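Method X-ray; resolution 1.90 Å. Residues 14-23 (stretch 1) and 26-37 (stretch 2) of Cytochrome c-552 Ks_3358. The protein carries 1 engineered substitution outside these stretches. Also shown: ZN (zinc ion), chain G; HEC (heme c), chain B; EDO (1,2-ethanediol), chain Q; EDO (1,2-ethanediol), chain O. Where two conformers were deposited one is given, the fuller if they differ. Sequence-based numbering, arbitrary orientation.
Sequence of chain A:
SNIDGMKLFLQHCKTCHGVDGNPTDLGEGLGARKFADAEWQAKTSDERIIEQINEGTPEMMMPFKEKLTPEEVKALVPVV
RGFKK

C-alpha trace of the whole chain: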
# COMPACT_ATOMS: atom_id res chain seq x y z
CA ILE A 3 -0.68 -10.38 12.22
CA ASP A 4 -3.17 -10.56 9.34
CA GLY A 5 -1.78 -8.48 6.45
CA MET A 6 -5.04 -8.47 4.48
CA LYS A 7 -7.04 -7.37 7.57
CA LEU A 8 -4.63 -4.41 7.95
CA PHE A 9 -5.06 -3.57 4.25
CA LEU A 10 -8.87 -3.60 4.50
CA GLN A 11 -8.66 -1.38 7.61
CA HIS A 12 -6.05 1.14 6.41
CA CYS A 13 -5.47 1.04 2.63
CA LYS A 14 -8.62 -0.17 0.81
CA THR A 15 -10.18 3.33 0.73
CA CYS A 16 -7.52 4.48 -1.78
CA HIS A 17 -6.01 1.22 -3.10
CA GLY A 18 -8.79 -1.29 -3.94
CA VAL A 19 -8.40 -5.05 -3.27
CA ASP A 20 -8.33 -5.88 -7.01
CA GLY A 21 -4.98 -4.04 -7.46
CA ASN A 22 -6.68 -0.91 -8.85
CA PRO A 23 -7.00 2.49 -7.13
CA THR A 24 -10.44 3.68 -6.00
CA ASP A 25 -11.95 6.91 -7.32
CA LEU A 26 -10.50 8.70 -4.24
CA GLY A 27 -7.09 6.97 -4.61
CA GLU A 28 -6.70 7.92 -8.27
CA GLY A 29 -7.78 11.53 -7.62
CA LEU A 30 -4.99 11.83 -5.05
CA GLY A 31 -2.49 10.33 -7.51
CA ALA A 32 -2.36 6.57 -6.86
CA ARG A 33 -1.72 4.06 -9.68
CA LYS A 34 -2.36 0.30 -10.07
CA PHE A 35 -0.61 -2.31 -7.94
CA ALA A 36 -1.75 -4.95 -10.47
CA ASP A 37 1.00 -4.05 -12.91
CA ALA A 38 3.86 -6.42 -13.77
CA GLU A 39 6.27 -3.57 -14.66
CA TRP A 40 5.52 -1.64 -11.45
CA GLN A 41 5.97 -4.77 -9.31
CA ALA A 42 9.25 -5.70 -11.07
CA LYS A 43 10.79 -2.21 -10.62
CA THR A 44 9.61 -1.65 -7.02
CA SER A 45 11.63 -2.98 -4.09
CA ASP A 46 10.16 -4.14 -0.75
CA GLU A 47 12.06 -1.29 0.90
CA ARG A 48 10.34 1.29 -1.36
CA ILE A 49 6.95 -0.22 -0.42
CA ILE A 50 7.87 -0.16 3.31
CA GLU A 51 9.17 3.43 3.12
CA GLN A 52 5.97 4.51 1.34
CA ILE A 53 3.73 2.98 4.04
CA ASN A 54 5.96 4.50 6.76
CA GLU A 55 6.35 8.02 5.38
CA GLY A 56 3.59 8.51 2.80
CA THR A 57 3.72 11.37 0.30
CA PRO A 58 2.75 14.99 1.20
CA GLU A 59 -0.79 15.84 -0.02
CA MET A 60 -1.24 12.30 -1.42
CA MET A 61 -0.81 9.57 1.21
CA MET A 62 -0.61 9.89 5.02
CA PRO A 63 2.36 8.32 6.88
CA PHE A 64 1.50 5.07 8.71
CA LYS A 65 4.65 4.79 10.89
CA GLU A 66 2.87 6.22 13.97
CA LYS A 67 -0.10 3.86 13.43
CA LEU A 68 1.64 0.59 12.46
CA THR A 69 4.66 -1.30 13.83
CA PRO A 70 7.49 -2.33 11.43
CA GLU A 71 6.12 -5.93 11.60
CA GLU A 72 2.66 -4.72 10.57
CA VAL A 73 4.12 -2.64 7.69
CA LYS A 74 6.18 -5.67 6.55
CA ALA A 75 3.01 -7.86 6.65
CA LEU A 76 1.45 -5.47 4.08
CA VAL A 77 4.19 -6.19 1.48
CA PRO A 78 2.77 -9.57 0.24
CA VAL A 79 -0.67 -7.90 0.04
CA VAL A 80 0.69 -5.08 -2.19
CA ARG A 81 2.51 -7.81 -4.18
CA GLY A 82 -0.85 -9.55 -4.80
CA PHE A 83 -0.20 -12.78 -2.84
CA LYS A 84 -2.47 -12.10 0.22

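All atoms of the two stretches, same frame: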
# COMPACT_ATOMS: atom_id res chain seq x y z
N LYS A 14 -7.54 0.13 1.76
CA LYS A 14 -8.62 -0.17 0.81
C LYS A 14 -9.36 1.06 0.27
O LYS A 14 -9.79 1.06 -0.89
CB LYS A 14 -9.59 -1.18 1.47
CG LYS A 14 -10.92 -1.42 0.79
CD LYS A 14 -11.89 -2.11 1.74
CE LYS A 14 -13.27 -1.46 1.73
NZ LYS A 14 -13.94 -1.47 0.40
N THR A 15 -9.47 2.11 1.10
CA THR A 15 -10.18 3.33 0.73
C THR A 15 -9.54 4.07 -0.46
O THR A 15 -10.22 4.78 -1.19
CB THR A 15 -10.45 4.28 1.93
OG1 THR A 15 -11.34 5.33 1.52
CG2 THR A 15 -9.16 4.90 2.49
N CYS A 16 -8.23 3.89 -0.65
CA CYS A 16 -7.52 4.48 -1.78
C CYS A 16 -7.00 3.45 -2.79
O CYS A 16 -7.07 3.68 -4.00
CB CYS A 16 -6.37 5.37 -1.31
SG CYS A 16 -6.88 6.83 -0.35
N HIS A 17 -6.47 2.34 -2.28
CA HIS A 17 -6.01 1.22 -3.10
C HIS A 17 -6.99 0.05 -2.95
O HIS A 17 -7.00 -0.63 -1.91
CB HIS A 17 -4.63 0.75 -2.66
CG HIS A 17 -3.61 1.84 -2.53
ND1 HIS A 17 -2.95 2.38 -3.61
CD2 HIS A 17 -3.11 2.46 -1.44
CE1 HIS A 17 -2.11 3.31 -3.19
NE2 HIS A 17 -2.18 3.37 -1.88
N GLY A 18 -7.81 -0.19 -3.97
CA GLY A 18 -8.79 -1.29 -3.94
C GLY A 18 -8.14 -2.67 -3.88
O GLY A 18 -6.98 -2.83 -4.27
N VAL A 19 -8.90 -3.67 -3.42
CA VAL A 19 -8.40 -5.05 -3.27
C VAL A 19 -7.98 -5.72 -4.58
O VAL A 19 -7.11 -6.59 -4.59
CB VAL A 19 -9.36 -5.98 -2.47
CG1 VAL A 19 -9.46 -5.52 -1.03
CG2 VAL A 19 -10.74 -6.07 -3.12
N ASP A 20 -8.60 -5.29 -5.69
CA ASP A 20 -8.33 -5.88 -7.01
C ASP A 20 -6.99 -5.44 -7.65
O ASP A 20 -6.65 -5.88 -8.75
CB ASP A 20 -9.51 -5.63 -7.97
CG ASP A 20 -9.86 -4.15 -8.15
OD1 ASP A 20 -9.29 -3.27 -7.46
OD2 ASP A 20 -10.74 -3.86 -8.99
N GLY A 21 -6.24 -4.59 -6.94
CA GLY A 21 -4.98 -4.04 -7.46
C GLY A 21 -5.15 -2.76 -8.27
O GLY A 21 -4.23 -2.35 -8.98
N ASN A 22 -6.33 -2.14 -8.13
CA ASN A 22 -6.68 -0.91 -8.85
C ASN A 22 -7.08 0.17 -7.85
O ASN A 22 -7.82 -0.13 -6.90
CB ASN A 22 -7.85 -1.17 -9.81
CG ASN A 22 -7.53 -2.21 -10.86
OD1 ASN A 22 -6.57 -2.08 -11.61
ND2 ASN A 22 -8.36 -3.24 -10.93
N PRO A 23 -6.61 1.42 -8.05
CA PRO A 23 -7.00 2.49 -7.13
C PRO A 23 -8.50 2.78 -7.18
O PRO A 23 -9.13 2.62 -8.23
CB PRO A 23 -6.21 3.70 -7.65
CG PRO A 23 -5.89 3.39 -9.07
CD PRO A 23 -5.69 1.90 -9.09
N LEU A 26 -11.26 7.84 -5.16
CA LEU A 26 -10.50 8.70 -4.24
C LEU A 26 -8.99 8.53 -4.44
O LEU A 26 -8.28 9.52 -4.61
CB LEU A 26 -10.90 8.42 -2.78
CG LEU A 26 -10.12 9.08 -1.63
CD1 LEU A 26 -10.31 10.60 -1.60
CD2 LEU A 26 -10.52 8.47 -0.29
N GLY A 27 -8.51 7.29 -4.41
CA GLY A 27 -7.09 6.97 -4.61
C GLY A 27 -6.49 7.60 -5.85
O GLY A 27 -5.47 8.28 -5.78
N GLU A 28 -7.15 7.39 -6.98
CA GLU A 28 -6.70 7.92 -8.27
C GLU A 28 -6.69 9.44 -8.33
O GLU A 28 -5.79 10.04 -8.92
CB GLU A 28 -7.54 7.35 -9.41
CG GLU A 28 -6.78 7.33 -10.72
CD GLU A 28 -7.64 7.04 -11.93
OE1 GLU A 28 -8.63 6.29 -11.84
OE2 GLU A 28 -7.29 7.57 -13.01
N GLY A 29 -7.70 10.07 -7.72
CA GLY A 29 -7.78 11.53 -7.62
C GLY A 29 -6.63 12.13 -6.84
O GLY A 29 -6.18 13.24 -7.13
N LEU A 30 -6.14 11.40 -5.84
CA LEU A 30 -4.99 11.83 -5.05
C LEU A 30 -3.65 11.53 -5.72
O LEU A 30 -2.63 12.12 -5.36
CB LEU A 30 -5.06 11.23 -3.64
CG LEU A 30 -6.22 11.72 -2.76
CD1 LEU A 30 -6.50 10.69 -1.68
CD2 LEU A 30 -5.96 13.10 -2.15
N GLY A 31 -3.66 10.61 -6.69
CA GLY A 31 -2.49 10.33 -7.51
C GLY A 31 -1.97 8.90 -7.49
O GLY A 31 -0.88 8.64 -8.00
N ALA A 32 -2.75 7.98 -6.92
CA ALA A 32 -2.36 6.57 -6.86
C ALA A 32 -2.52 5.89 -8.22
O ALA A 32 -3.39 6.27 -9.00
CB ALA A 32 -3.14 5.83 -5.79
N ARG A 33 -1.66 4.91 -8.48
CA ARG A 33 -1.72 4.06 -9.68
C ARG A 33 -2.01 2.61 -9.30
O ARG A 33 -2.17 2.29 -8.11
CB ARG A 33 -0.42 4.17 -10.49
CG ARG A 33 -0.20 5.50 -11.19
CD ARG A 33 0.68 6.42 -10.35
NE ARG A 33 1.21 7.55 -11.10
CZ ARG A 33 2.46 7.67 -11.54
NH1 ARG A 33 3.35 6.71 -11.33
NH2 ARG A 33 2.82 8.76 -12.19
N LYS A 34 -2.07 1.72 -10.30
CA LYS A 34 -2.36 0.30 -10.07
C LYS A 34 -1.21 -0.40 -9.35
O LYS A 34 -0.04 -0.12 -9.62
CB LYS A 34 -2.57 -0.43 -11.40
CG LYS A 34 -3.77 0.01 -12.21
CD LYS A 34 -3.95 -0.91 -13.40
CE LYS A 34 -5.12 -0.44 -14.26
NZ LYS A 34 -5.47 -1.48 -15.26
N PHE A 35 -1.56 -1.30 -8.43
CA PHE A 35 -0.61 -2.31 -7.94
C PHE A 35 -0.52 -3.49 -8.90
O PHE A 35 0.56 -4.07 -9.08
CB PHE A 35 -0.98 -2.83 -6.54
CG PHE A 35 -0.81 -1.82 -5.44
CD1 PHE A 35 0.18 -0.83 -5.49
CD2 PHE A 35 -1.63 -1.89 -4.31
CE1 PHE A 35 0.33 0.08 -4.45
CE2 PHE A 35 -1.48 -0.98 -3.26
CZ PHE A 35 -0.50 0.00 -3.34
N ALA A 36 -1.66 -3.84 -9.52
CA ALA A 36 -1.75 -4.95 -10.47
C ALA A 36 -1.12 -4.55 -11.79
O ALA A 36 -1.81 -4.28 -12.78
CB ALA A 36 -3.19 -5.40 -10.64
N ASP A 37 0.21 -4.50 -11.78
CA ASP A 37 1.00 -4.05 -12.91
C ASP A 37 2.36 -4.72 -12.81
O ASP A 37 3.15 -4.40 -11.91
CB ASP A 37 1.15 -2.53 -12.90
CG ASP A 37 1.83 -2.00 -14.15
OD1 ASP A 37 3.07 -2.13 -14.28
OD2 ASP A 37 1.12 -1.46 -15.02
ZN ZN G . -7.78 6.86 -14.74
FE HEC B . -0.88 4.44 -0.62
CHA HEC B . 1.32 5.35 -3.09
CHB HEC B . 0.69 1.40 -0.28
CHC HEC B . -2.74 3.84 2.22
CHD HEC B . -2.94 7.04 -1.46
NA HEC B . 0.77 3.53 -1.53
C1A HEC B . 1.50 4.00 -2.55
C2A HEC B . 2.58 3.11 -3.01
C3A HEC B . 2.41 1.92 -2.17
C4A HEC B . 1.25 2.30 -1.31
CMA HEC B . 3.22 0.64 -2.18
CAA HEC B . 3.55 3.39 -4.13
CBA HEC B . 5.00 3.64 -3.79
CGA HEC B . 5.75 3.64 -5.11
O1A HEC B . 5.15 3.52 -6.19
O2A HEC B . 6.98 3.78 -5.06
NB HEC B . -0.99 2.88 0.77
C1B HEC B . -0.31 1.71 0.75
C2B HEC B . -0.60 0.76 1.87
C3B HEC B . -1.62 1.53 2.59
C4B HEC B . -1.80 2.78 1.84
CMB HEC B . -0.02 -0.60 2.14
CAB HEC B . -2.32 1.16 3.83
CBB HEC B . -1.47 1.11 5.08
NC HEC B . -2.56 5.31 0.26
C1C HEC B . -3.23 4.93 1.37
C2C HEC B . -4.44 5.73 1.71
C3C HEC B . -4.46 6.69 0.59
C4C HEC B . -3.29 6.32 -0.24
CMC HEC B . -5.38 5.58 2.88
CAC HEC B . -5.47 7.76 0.31
CBC HEC B . -5.66 8.86 1.33
ND HEC B . -0.79 5.97 -2.03
C1D HEC B . -1.70 6.94 -2.24
C2D HEC B . -1.35 7.90 -3.32
C3D HEC B . -0.07 7.38 -3.81
C4D HEC B . 0.15 6.20 -2.95
CMD HEC B . -2.13 9.09 -3.80
CAD HEC B . 0.84 7.91 -4.89
CBD HEC B . 1.94 8.66 -4.12
CGD HEC B . 3.37 8.24 -4.46
O1D HEC B . 4.31 8.94 -4.02
O2D HEC B . 3.59 7.22 -5.16
C1 EDO Q . 0.50 3.01 -6.42
O1 EDO Q . 0.46 4.37 -6.84
C2 EDO Q . 1.63 2.26 -7.14
O2 EDO Q . 1.37 2.10 -8.53
C1 EDO O . -12.05 0.12 -8.02
O1 EDO O . -10.90 -0.45 -7.37
C2 EDO O . -12.72 -0.94 -8.89
O2 EDO O . -11.75 -1.52 -9.76
O HOH W 1 -3.78 1.39 -6.08
O HOH W 2 -9.01 5.29 -14.77

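Cytochromes c illustrate a general principle: a side chain that must bind a cofactor at a fixed angle is positioned by packing and hydrogen bonding around it as well as by its own rotamer. In cytochrome c-552 Ks_3358 the example is His-17. With chi1 m and chi2 at -80°, its imidazole brings NE2 to 2.1 Å from the heme FE, while Cys-16, also m at chi1, places SG 1.8 Å from heme CAC in a covalent bond. The far side of the imidazole is tied down by a water, which accepts from His-17 ND1 (2.8 Å) and donates to Arg-33 O (2.7 Å), so the second stretch helps to orient the ligand.

Phe-35 completes this setting. Its CA-to-CB bond points sideways, yet chi1 m and chi2 of -31° carry the ring to His-17, where CZ lies over one imidazole face, 3.4 Å from His-17 ND1. The rings form an offset stack, with centroids 4.6 Å apart and planes at 22°. The same CZ lies 3.5 Å from heme C4A, which sits at the phenyl edge.

The backbone beneath Phe-35 is anchored by Gly-21 O, which accepts a nearly linear hydrogen bond from Ala-36 N (3.0 Å) and a weak one from Phe-35 N (2.9 Å). Gly-21 has positive phi, and a CB there would clash with Ala-36 CB. Alongside, Asn-22 adopts m, letting its ND2 reach Asp-20 OD2 (3.1 Å), while Asp-20 OD1, at chi1 p, accepts from Asn-22 N (3.2 Å).

Glycine also permits close approach at the helix: Gly-27 CA lies 3.3 Å from Cys-16 O in a CA-H...O contact, where an ideal CB would clash with that oxygen. Nearby, Leu-26 (t, p) brings CD2 to 4.0 Å from Cys-16 SG, and Pro-23 CB packs 4.2 Å from Ala-32 CB.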